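Local coordinates for protein soluble lytic murein transglycosylase (Pseudomonas aeruginosa, PDB 5OHU) that turns over peptidoglycan as a soluble lytic transglycosylase, acting on the cell-wall polymer in both exolytic and endolytic fashion, at residues Y59-Y64 against T410-E415; L65-L70 against G96-R101; R292-M297 against R315-L320. One frame throughout, in Å; residues are numbered along the deposited sequence.

Interaction 1 (Y59-Y64 against T410-E415); sequences YPLEPY and TRRAME
Arg411 lays its CB against CG of Pro60, 4.1 Å away, at a type I beta turn running from Tyr59 to Glu62. The turn leads into helix 62-72 and rests on helix 408-418 in the L domain. In Slt70-like enzymes the helical part of the chain forms a ring, and here an N-terminal element meets the L domain, consistent with closure of that ring. Arg412 comes next. Its CG lies 3.1 Å from O of Pro60, and its CD is also close to that oxygen. The chain bends at chi3 (-54°), which places NE beside Tyr64. NE lies 3.9 Å from Tyr64 CE1, at the ring edge and in its plane, while the ring and guanidinium planes stand 43° apart. A water donates to O of Pro60 at 2.6 Å and accepts from NH1 of Arg412 at 3.2 Å, sitting at the guanidinium edge. The same guanidinium forms salt bridges to Glu428 through NE and to Asp91 through NH1. Tyr64 OH is hydrogen-bonded to Glu428 as well. The carbonyl O of Arg412 faces CD2 of Leu61. Last comes Glu415, whose CG is anti to the backbone N (chi1 -173°). That CG packs against CG of Leu61 and lies 3.2 Å from OH of Tyr59. The direct hydrogen bond is weak: Tyr59 OH donates to OE2 of Glu415 over 3.4 Å.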
loop_
_atom_site.group_PDB
_atom_site.type_symbol
_atom_site.label_atom_id
_atom_site.label_comp_id
_atom_site.label_asym_id
_atom_site.label_seq_id
_atom_site.Cartn_x
_atom_site.Cartn_y
_atom_site.Cartn_z
ATOM N N TYR A 59 -0.608 -31.587 -20.036
ATOM C CA TYR A 59 -1.296 -30.308 -20.190
ATOM C C TYR A 59 -1.130 -29.477 -18.919
ATOM O O TYR A 59 -1.360 -29.988 -17.813
ATOM C CB TYR A 59 -2.771 -30.535 -20.500
ATOM C CG TYR A 59 -3.540 -29.286 -20.874
ATOM C CD1 TYR A 59 -3.226 -28.564 -22.018
ATOM C CD2 TYR A 59 -4.599 -28.841 -20.093
ATOM C CE1 TYR A 59 -3.938 -27.419 -22.366
ATOM C CE2 TYR A 59 -5.315 -27.707 -20.433
ATOM C CZ TYR A 59 -4.981 -27.000 -21.571
ATOM O OH TYR A 59 -5.696 -25.875 -21.904
ATOM N N PRO A 60 -0.723 -28.208 -19.030
ATOM C CA PRO A 60 -0.344 -27.447 -17.827
ATOM C C PRO A 60 -1.492 -27.143 -16.877
ATOM O O PRO A 60 -1.249 -27.032 -15.670
ATOM C CB PRO A 60 0.261 -26.160 -18.407
ATOM C CG PRO A 60 0.752 -26.560 -19.756
ATOM C CD PRO A 60 -0.256 -27.556 -20.265
ATOM N N LEU A 61 -2.723 -26.992 -17.365
ATOM C CA LEU A 61 -3.843 -26.665 -16.487
ATOM C C LEU A 61 -4.409 -27.870 -15.732
ATOM O O LEU A 61 -5.272 -27.690 -14.864
ATOM C CB LEU A 61 -4.957 -26.002 -17.300
ATOM C CG LEU A 61 -4.574 -24.722 -18.046
ATOM C CD1 LEU A 61 -5.828 -24.045 -18.546
ATOM C CD2 LEU A 61 -3.764 -23.780 -17.141
ATOM N N GLU A 62 -3.950 -29.081 -16.035
ATOM C CA GLU A 62 -4.500 -30.278 -15.403
ATOM C C GLU A 62 -4.504 -30.224 -13.882
ATOM O O GLU A 62 -5.486 -30.696 -13.283
ATOM C CB GLU A 62 -3.738 -31.523 -15.886
ATOM C CG GLU A 62 -4.112 -32.818 -15.166
ATOM C CD GLU A 62 -5.468 -33.380 -15.585
ATOM O OE1 GLU A 62 -6.274 -32.649 -16.203
ATOM O OE2 GLU A 62 -5.728 -34.567 -15.291
ATOM N N PRO A 63 -3.486 -29.684 -13.203
ATOM C CA PRO A 63 -3.562 -29.611 -11.741
ATOM C C PRO A 63 -4.767 -28.843 -11.223
ATOM O O PRO A 63 -5.153 -29.056 -10.065
ATOM C CB PRO A 63 -2.247 -28.924 -11.357
ATOM C CG PRO A 63 -1.315 -29.303 -12.437
ATOM C CD PRO A 63 -2.133 -29.344 -13.688
ATOM N N TYR A 64 -5.368 -27.958 -12.030
ATOM C CA TYR A 64 -6.563 -27.244 -11.586
ATOM C C TYR A 64 -7.768 -28.177 -11.478
ATOM O O TYR A 64 -8.566 -28.062 -10.544
ATOM C CB TYR A 64 -6.860 -26.072 -12.522
ATOM C CG TYR A 64 -6.080 -24.815 -12.172
ATOM C CD1 TYR A 64 -4.705 -24.772 -12.314
ATOM C CD2 TYR A 64 -6.722 -23.682 -11.696
ATOM C CE1 TYR A 64 -3.985 -23.646 -11.990
ATOM C CE2 TYR A 64 -6.010 -22.533 -11.365
ATOM C CZ TYR A 64 -4.635 -22.527 -11.521
ATOM O OH TYR A 64 -3.889 -21.417 -11.213
ATOM N N THR A 410 4.536 -20.435 -15.311
ATOM C CA THR A 410 4.549 -19.675 -16.559
ATOM C C THR A 410 3.717 -20.366 -17.636
ATOM O O THR A 410 2.853 -19.744 -18.270
ATOM C CB THR A 410 5.997 -19.480 -17.018
ATOM O OG1 THR A 410 6.710 -18.723 -16.028
ATOM C CG2 THR A 410 6.058 -18.758 -18.355
ATOM N N ARG A 411 3.964 -21.661 -17.850
ATOM C CA ARG A 411 3.183 -22.420 -18.818
ATOM C C ARG A 411 1.700 -22.377 -18.480
ATOM O O ARG A 411 0.859 -22.179 -19.364
ATOM C CB ARG A 411 3.691 -23.858 -18.868
ATOM C CG ARG A 411 5.082 -23.983 -19.466
ATOM C CD ARG A 411 5.905 -25.032 -18.743
ATOM N NE ARG A 411 5.497 -26.387 -19.103
ATOM C CZ ARG A 411 6.127 -27.153 -19.988
ATOM N NH1 ARG A 411 7.212 -26.704 -20.610
ATOM N NH2 ARG A 411 5.674 -28.371 -20.246
ATOM N N ARG A 412 1.360 -22.541 -17.201
ATOM C CA ARG A 412 -0.034 -22.413 -16.799
ATOM C C ARG A 412 -0.563 -21.018 -17.116
ATOM O O ARG A 412 -1.682 -20.872 -17.619
ATOM C CB ARG A 412 -0.187 -22.737 -15.309
ATOM C CG ARG A 412 -0.001 -24.234 -14.972
ATOM C CD ARG A 412 -0.589 -24.628 -13.598
ATOM N NE ARG A 412 -0.091 -23.804 -12.497
ATOM C CZ ARG A 412 1.015 -24.067 -11.802
ATOM N NH1 ARG A 412 1.743 -25.142 -12.089
ATOM N NH2 ARG A 412 1.398 -23.255 -10.817
ATOM N N ALA A 413 0.241 -19.981 -16.854
ATOM C CA ALA A 413 -0.194 -18.617 -17.148
ATOM C C ALA A 413 -0.337 -18.395 -18.653
ATOM O O ALA A 413 -1.304 -17.763 -19.105
ATOM C CB ALA A 413 0.784 -17.610 -16.542
ATOM N N MET A 414 0.611 -18.910 -19.442
ATOM C CA MET A 414 0.499 -18.827 -20.896
ATOM C C MET A 414 -0.816 -19.422 -21.378
ATOM O O MET A 414 -1.570 -18.783 -22.118
ATOM C CB MET A 414 1.667 -19.556 -21.563
ATOM C CG MET A 414 3.031 -18.941 -21.350
ATOM S SD MET A 414 3.160 -17.339 -22.142
ATOM C CE MET A 414 4.915 -17.013 -21.971
ATOM N N GLU A 415 -1.105 -20.657 -20.968
ATOM C CA GLU A 415 -2.302 -21.333 -21.453
ATOM C C GLU A 415 -3.563 -20.618 -20.995
ATOM O O GLU A 415 -4.514 -20.480 -21.770
ATOM C CB GLU A 415 -2.313 -22.787 -20.990
ATOM C CG GLU A 415 -3.432 -23.591 -21.599
ATOM C CD GLU A 415 -3.372 -23.583 -23.109
ATOM O OE1 GLU A 415 -2.263 -23.769 -23.657
ATOM O OE2 GLU A 415 -4.429 -23.374 -23.745
HETATM O O HOH W 1 1.016 -27.214 -14.452
#

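Interaction 2 (L65-L70 against G96-R101); sequences LAYDEL and GWLKLR
Tyr67 passes its ring alongside Leu98, with CE2 3.6 Å from Leu98 CB. The two side chains run antiparallel to one another and overlap along their lengths. Tyr67 CG is anti to the backbone N (chi1 177°), and the ring beyond it spans the gap to the other helix. Its OH arrives beside the backbone of that helix, 3.5 Å from N of Leu98 and 3.6 Å from CB of Trp97. Neither approach is a hydrogen bond. The polar link is a water, 2.8 Å from Tyr67 OH, which accepts from NH1 of Arg101 at 2.9 Å. The segments belong to helices 62-72 and 95-108. The axes of 65-70 and 96-101 run nearly parallel, 19° apart, and pass 11.5 Å from each other at their closest. Helix 79-88 lies between them in sequence and packs on both, as in an alpha-helical superhelix of successive helices. Its Phe85 touches both Leu70 and Leu98. Beyond the tyrosine, Leu70 and Leu98 meet directly through their methyl groups, with Leu70 CD2 4.2 Å from Leu98 CD2. The indole of Trp97 leads away from helix 62-72 and meets the ring of Phe125.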
loop_
_atom_site.group_PDB
_atom_site.type_symbol
_atom_site.label_atom_id
_atom_site.label_comp_id
_atom_site.label_asym_id
_atom_site.label_seq_id
_atom_site.Cartn_x
_atom_site.Cartn_y
_atom_site.Cartn_z
ATOM N N LEU A 65 -7.916 -29.115 -12.412
ATOM C CA LEU A 65 -9.011 -30.076 -12.300
ATOM C C LEU A 65 -8.774 -31.035 -11.144
ATOM O O LEU A 65 -9.678 -31.293 -10.342
ATOM C CB LEU A 65 -9.186 -30.847 -13.604
ATOM C CG LEU A 65 -9.480 -29.987 -14.837
ATOM C CD1 LEU A 65 -9.699 -30.882 -16.064
ATOM C CD2 LEU A 65 -10.684 -29.083 -14.600
ATOM N N ALA A 66 -7.563 -31.591 -11.063
ATOM C CA ALA A 66 -7.165 -32.357 -9.891
ATOM C C ALA A 66 -7.491 -31.609 -8.606
ATOM O O ALA A 66 -8.008 -32.194 -7.650
ATOM C CB ALA A 66 -5.669 -32.667 -9.963
ATOM N N TYR A 67 -7.201 -30.310 -8.570
ATOM C CA TYR A 67 -7.444 -29.532 -7.364
ATOM C C TYR A 67 -8.929 -29.483 -7.034
ATOM O O TYR A 67 -9.322 -29.644 -5.875
ATOM C CB TYR A 67 -6.882 -28.123 -7.538
ATOM C CG TYR A 67 -7.151 -27.209 -6.375
ATOM C CD1 TYR A 67 -8.350 -26.510 -6.273
ATOM C CD2 TYR A 67 -6.207 -27.039 -5.376
ATOM C CE1 TYR A 67 -8.597 -25.663 -5.210
ATOM C CE2 TYR A 67 -6.448 -26.204 -4.310
ATOM C CZ TYR A 67 -7.645 -25.515 -4.232
ATOM O OH TYR A 67 -7.871 -24.670 -3.171
ATOM N N ASP A 68 -9.772 -29.219 -8.032
ATOM C CA ASP A 68 -11.204 -29.142 -7.765
ATOM C C ASP A 68 -11.741 -30.489 -7.305
ATOM O O ASP A 68 -12.516 -30.574 -6.347
ATOM C CB ASP A 68 -11.955 -28.660 -9.006
ATOM C CG ASP A 68 -11.500 -27.295 -9.475
ATOM O OD1 ASP A 68 -11.143 -26.450 -8.628
ATOM O OD2 ASP A 68 -11.494 -27.068 -10.702
ATOM N N GLU A 69 -11.324 -31.560 -7.974
ATOM C CA GLU A 69 -11.839 -32.882 -7.639
ATOM C C GLU A 69 -11.436 -33.287 -6.229
ATOM O O GLU A 69 -12.263 -33.781 -5.453
ATOM C CB GLU A 69 -11.346 -33.889 -8.669
ATOM C CG GLU A 69 -12.221 -35.115 -8.807
ATOM C CD GLU A 69 -11.883 -36.188 -7.798
ATOM O OE1 GLU A 69 -10.770 -36.136 -7.231
ATOM O OE2 GLU A 69 -12.732 -37.080 -7.576
ATOM N N LEU A 70 -10.178 -33.053 -5.864
ATOM C CA LEU A 70 -9.738 -33.394 -4.518
ATOM C C LEU A 70 -10.469 -32.558 -3.475
ATOM O O LEU A 70 -10.854 -33.068 -2.415
ATOM C CB LEU A 70 -8.227 -33.203 -4.397
ATOM C CG LEU A 70 -7.617 -33.648 -3.067
ATOM C CD1 LEU A 70 -7.896 -35.140 -2.868
ATOM C CD2 LEU A 70 -6.123 -33.354 -3.023
ATOM N N GLY A 96 -2.889 -22.806 -0.769
ATOM C CA GLY A 96 -3.110 -22.475 0.629
ATOM C C GLY A 96 -4.537 -22.716 1.097
ATOM O O GLY A 96 -4.762 -23.079 2.258
ATOM N N TRP A 97 -5.521 -22.507 0.221
ATOM C CA TRP A 97 -6.903 -22.802 0.601
ATOM C C TRP A 97 -7.084 -24.289 0.846
ATOM O O TRP A 97 -7.772 -24.693 1.791
ATOM C CB TRP A 97 -7.873 -22.308 -0.479
ATOM C CG TRP A 97 -7.807 -20.831 -0.640
ATOM C CD1 TRP A 97 -7.287 -20.147 -1.702
ATOM C CD2 TRP A 97 -8.221 -19.841 0.310
ATOM N NE1 TRP A 97 -7.373 -18.795 -1.483
ATOM C CE2 TRP A 97 -7.938 -18.579 -0.253
ATOM C CE3 TRP A 97 -8.817 -19.897 1.574
ATOM C CZ2 TRP A 97 -8.228 -17.382 0.405
ATOM C CZ3 TRP A 97 -9.108 -18.702 2.229
ATOM C CH2 TRP A 97 -8.811 -17.464 1.640
ATOM N N LEU A 98 -6.452 -25.119 0.019
ATOM C CA LEU A 98 -6.497 -26.553 0.252
ATOM C C LEU A 98 -5.853 -26.909 1.586
ATOM O O LEU A 98 -6.353 -27.783 2.305
ATOM C CB LEU A 98 -5.817 -27.297 -0.901
ATOM C CG LEU A 98 -5.607 -28.813 -0.733
ATOM C CD1 LEU A 98 -6.906 -29.529 -0.394
ATOM C CD2 LEU A 98 -4.958 -29.432 -1.963
ATOM N N LYS A 99 -4.748 -26.248 1.947
ATOM C CA LYS A 99 -4.109 -26.601 3.214
ATOM C C LYS A 99 -4.959 -26.153 4.387
ATOM O O LYS A 99 -5.072 -26.871 5.389
ATOM C CB LYS A 99 -2.714 -25.989 3.316
ATOM C CG LYS A 99 -1.729 -26.484 2.254
ATOM C CD LYS A 99 -0.295 -26.001 2.562
ATOM C CE LYS A 99 0.264 -26.667 3.835
ATOM N NZ LYS A 99 1.744 -26.414 4.049
ATOM N N LEU A 100 -5.562 -24.967 4.279
ATOM C CA LEU A 100 -6.459 -24.493 5.324
ATOM C C LEU A 100 -7.564 -25.504 5.595
ATOM O O LEU A 100 -7.780 -25.922 6.742
ATOM C CB LEU A 100 -7.053 -23.143 4.920
ATOM C CG LEU A 100 -8.146 -22.605 5.830
ATOM C CD1 LEU A 100 -7.588 -22.312 7.199
ATOM C CD2 LEU A 100 -8.782 -21.348 5.206
ATOM N N ARG A 101 -8.251 -25.930 4.538
ATOM C CA ARG A 101 -9.364 -26.865 4.678
ATOM C C ARG A 101 -8.911 -28.213 5.227
ATOM O O ARG A 101 -9.537 -28.771 6.133
ATOM C CB ARG A 101 -10.027 -27.053 3.326
ATOM C CG ARG A 101 -11.033 -26.017 3.052
ATOM C CD ARG A 101 -11.197 -25.833 1.591
ATOM N NE ARG A 101 -11.984 -24.630 1.369
ATOM C CZ ARG A 101 -12.216 -24.103 0.182
ATOM N NH1 ARG A 101 -11.693 -24.672 -0.889
ATOM N NH2 ARG A 101 -12.947 -23.000 0.096
HETATM O O HOH W 2 -9.367 -26.244 -1.481
#

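Interaction 3 (R292-M297 against R315-L320); sequences RALPLM and RLLLRL
Leu294 meets three leucines of the facing segment. Its CG lies 3.7 Å from CD2 of Leu316. Its CD1 is 3.6 Å from CD2 of Leu317 and faces CD1 of Leu320 tip to tip at 4.0 Å. Its other methyl, CD2, sits 3.9 Å from CG of Leu317. The fork of Leu294 thus spreads over the end of the opposing helix. Leu316 answers with a single methyl. Its CG is anti to the backbone N (chi1 178°), and CD2 reaches the surface of the facing helix. There CD2 also touches CB of Ala293 at 3.6 Å and CE of Met297 at 4.1 Å. All these contacts are apolar. In the next shell, helix 271-287 packs against both segments: its Ala286 touches Ala293 and Leu316. Met297 also leans on Val309 and Arg313, earlier on the second helix, while Ala326 of helix 323-330 packs against Leu317. The arginines of 315-320 serve other partners. Arg315 forms a salt bridge to Glu600, and Arg319 donates to O of Trp586, which ties this helix to the C-terminal part of the chain. Helices 293-300 and 307-319 follow each other in sequence, and the axes of 293-297 and 315-319 run roughly antiparallel, at 153°. They form a helical hairpin, the building unit of an alpha-helical superhelix such as the ring of Slt70-like enzymes.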
loop_
_atom_site.group_PDB
_atom_site.type_symbol
_atom_site.label_atom_id
_atom_site.label_comp_id
_atom_site.label_asym_id
_atom_site.label_seq_id
_atom_site.Cartn_x
_atom_site.Cartn_y
_atom_site.Cartn_z
ATOM N N ARG A 292 4.122 25.078 16.549
ATOM C CA ARG A 292 4.105 24.478 17.875
ATOM C C ARG A 292 4.510 23.005 17.830
ATOM O O ARG A 292 4.930 22.464 18.850
ATOM C CB ARG A 292 2.718 24.660 18.514
ATOM C CG ARG A 292 2.466 26.089 18.998
ATOM C CD ARG A 292 1.047 26.264 19.554
ATOM N NE ARG A 292 0.047 26.296 18.495
ATOM C CZ ARG A 292 -1.250 26.511 18.693
ATOM N NH1 ARG A 292 -1.714 26.706 19.924
ATOM N NH2 ARG A 292 -2.073 26.509 17.652
ATOM N N ALA A 293 4.429 22.354 16.661
ATOM C CA ALA A 293 4.864 20.959 16.545
ATOM C C ALA A 293 6.350 20.806 16.840
ATOM O O ALA A 293 6.765 19.820 17.458
ATOM C CB ALA A 293 4.550 20.430 15.147
ATOM N N LEU A 294 7.163 21.772 16.413
ATOM C CA LEU A 294 8.618 21.623 16.495
ATOM C C LEU A 294 9.151 21.472 17.908
ATOM O O LEU A 294 9.985 20.580 18.121
ATOM C CB LEU A 294 9.313 22.802 15.809
ATOM C CG LEU A 294 9.255 22.789 14.292
ATOM C CD1 LEU A 294 9.739 24.123 13.789
ATOM C CD2 LEU A 294 10.111 21.654 13.736
ATOM N N PRO A 295 8.792 22.315 18.894
ATOM C CA PRO A 295 9.336 22.075 20.252
ATOM C C PRO A 295 8.886 20.748 20.827
ATOM O O PRO A 295 9.678 20.016 21.435
ATOM C CB PRO A 295 8.801 23.269 21.068
ATOM C CG PRO A 295 8.510 24.353 20.029
ATOM C CD PRO A 295 8.027 23.578 18.822
ATOM N N LEU A 296 7.621 20.406 20.607
ATOM C CA LEU A 296 7.088 19.132 21.063
ATOM C C LEU A 296 7.842 17.954 20.441
ATOM O O LEU A 296 8.255 17.022 21.141
ATOM C CB LEU A 296 5.601 19.074 20.712
ATOM C CG LEU A 296 4.849 17.875 21.230
ATOM C CD1 LEU A 296 4.905 17.935 22.744
ATOM C CD2 LEU A 296 3.398 17.813 20.698
ATOM N N MET A 297 8.009 17.966 19.122
ATOM C CA MET A 297 8.680 16.850 18.461
ATOM C C MET A 297 10.142 16.783 18.875
ATOM O O MET A 297 10.693 15.699 19.056
ATOM C CB MET A 297 8.561 16.987 16.938
ATOM C CG MET A 297 7.145 16.883 16.361
ATOM S SD MET A 297 7.065 17.013 14.545
ATOM C CE MET A 297 7.814 18.609 14.303
ATOM N N ARG A 315 10.327 18.560 7.175
ATOM C CA ARG A 315 9.371 19.156 6.247
ATOM C C ARG A 315 8.806 20.456 6.804
ATOM O O ARG A 315 8.689 21.458 6.086
ATOM C CB ARG A 315 8.242 18.164 5.949
ATOM C CG ARG A 315 8.648 17.069 4.970
ATOM C CD ARG A 315 7.619 15.941 4.836
ATOM N NE ARG A 315 8.098 15.019 3.815
ATOM C CZ ARG A 315 7.965 13.700 3.840
ATOM N NH1 ARG A 315 7.328 13.104 4.840
ATOM N NH2 ARG A 315 8.472 12.976 2.852
ATOM N N LEU A 316 8.474 20.462 8.093
ATOM C CA LEU A 316 7.894 21.643 8.703
ATOM C C LEU A 316 8.892 22.796 8.699
ATOM O O LEU A 316 8.530 23.936 8.396
ATOM C CB LEU A 316 7.432 21.310 10.124
ATOM C CG LEU A 316 6.819 22.424 10.980
ATOM C CD1 LEU A 316 5.679 23.122 10.254
ATOM C CD2 LEU A 316 6.308 21.866 12.292
ATOM N N LEU A 317 10.163 22.514 9.000
ATOM C CA LEU A 317 11.174 23.565 8.923
ATOM C C LEU A 317 11.257 24.129 7.512
ATOM O O LEU A 317 11.409 25.339 7.327
ATOM C CB LEU A 317 12.534 23.029 9.379
ATOM C CG LEU A 317 12.619 22.724 10.880
ATOM C CD1 LEU A 317 13.817 21.843 11.198
ATOM C CD2 LEU A 317 12.672 24.050 11.672
ATOM N N LEU A 318 11.155 23.262 6.505
ATOM C CA LEU A 318 11.185 23.728 5.124
ATOM C C LEU A 318 9.957 24.575 4.811
ATOM O O LEU A 318 10.063 25.617 4.162
ATOM C CB LEU A 318 11.267 22.536 4.164
ATOM C CG LEU A 318 12.539 21.671 4.180
ATOM C CD1 LEU A 318 12.274 20.443 3.339
ATOM C CD2 LEU A 318 13.770 22.398 3.657
ATOM N N ARG A 319 8.780 24.144 5.265
ATOM C CA ARG A 319 7.592 24.960 5.039
ATOM C C ARG A 319 7.726 26.320 5.713
ATOM O O ARG A 319 7.195 27.317 5.218
ATOM C CB ARG A 319 6.342 24.246 5.546
ATOM C CG ARG A 319 5.029 24.928 5.137
ATOM C CD ARG A 319 4.564 24.516 3.751
ATOM N NE ARG A 319 3.205 25.005 3.508
ATOM C CZ ARG A 319 2.371 24.517 2.594
ATOM N NH1 ARG A 319 2.729 23.501 1.822
ATOM N NH2 ARG A 319 1.172 25.048 2.452
ATOM N N LEU A 320 8.439 26.391 6.827
ATOM C CA LEU A 320 8.548 27.657 7.527
ATOM C C LEU A 320 9.706 28.499 7.028
ATOM O O LEU A 320 9.932 29.585 7.568
ATOM C CB LEU A 320 8.692 27.428 9.032
ATOM C CG LEU A 320 7.414 26.834 9.652
ATOM C CD1 LEU A 320 7.769 26.105 10.949
ATOM C CD2 LEU A 320 6.328 27.885 9.875
#

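Interactions 1 and 2 are neighbours, with centres 16 Å apart, and both use helix 62-72. Its beginning, with the preceding turn, faces the L domain, and the following residues face helix 95-108. Interaction 3 lies on the opposite side of the chain's centre, with its centre 56 Å from that of interaction 1 and 55 Å from that of interaction 2. Along the chain, interaction 2 closes before interaction 3 opens, and both are nested in the long loop closed by interaction 1. Interactions 2 and 3 therefore join helices close in sequence within the superhelix, while interaction 1 joins residues about 350 positions apart, consistent with closure of the ring.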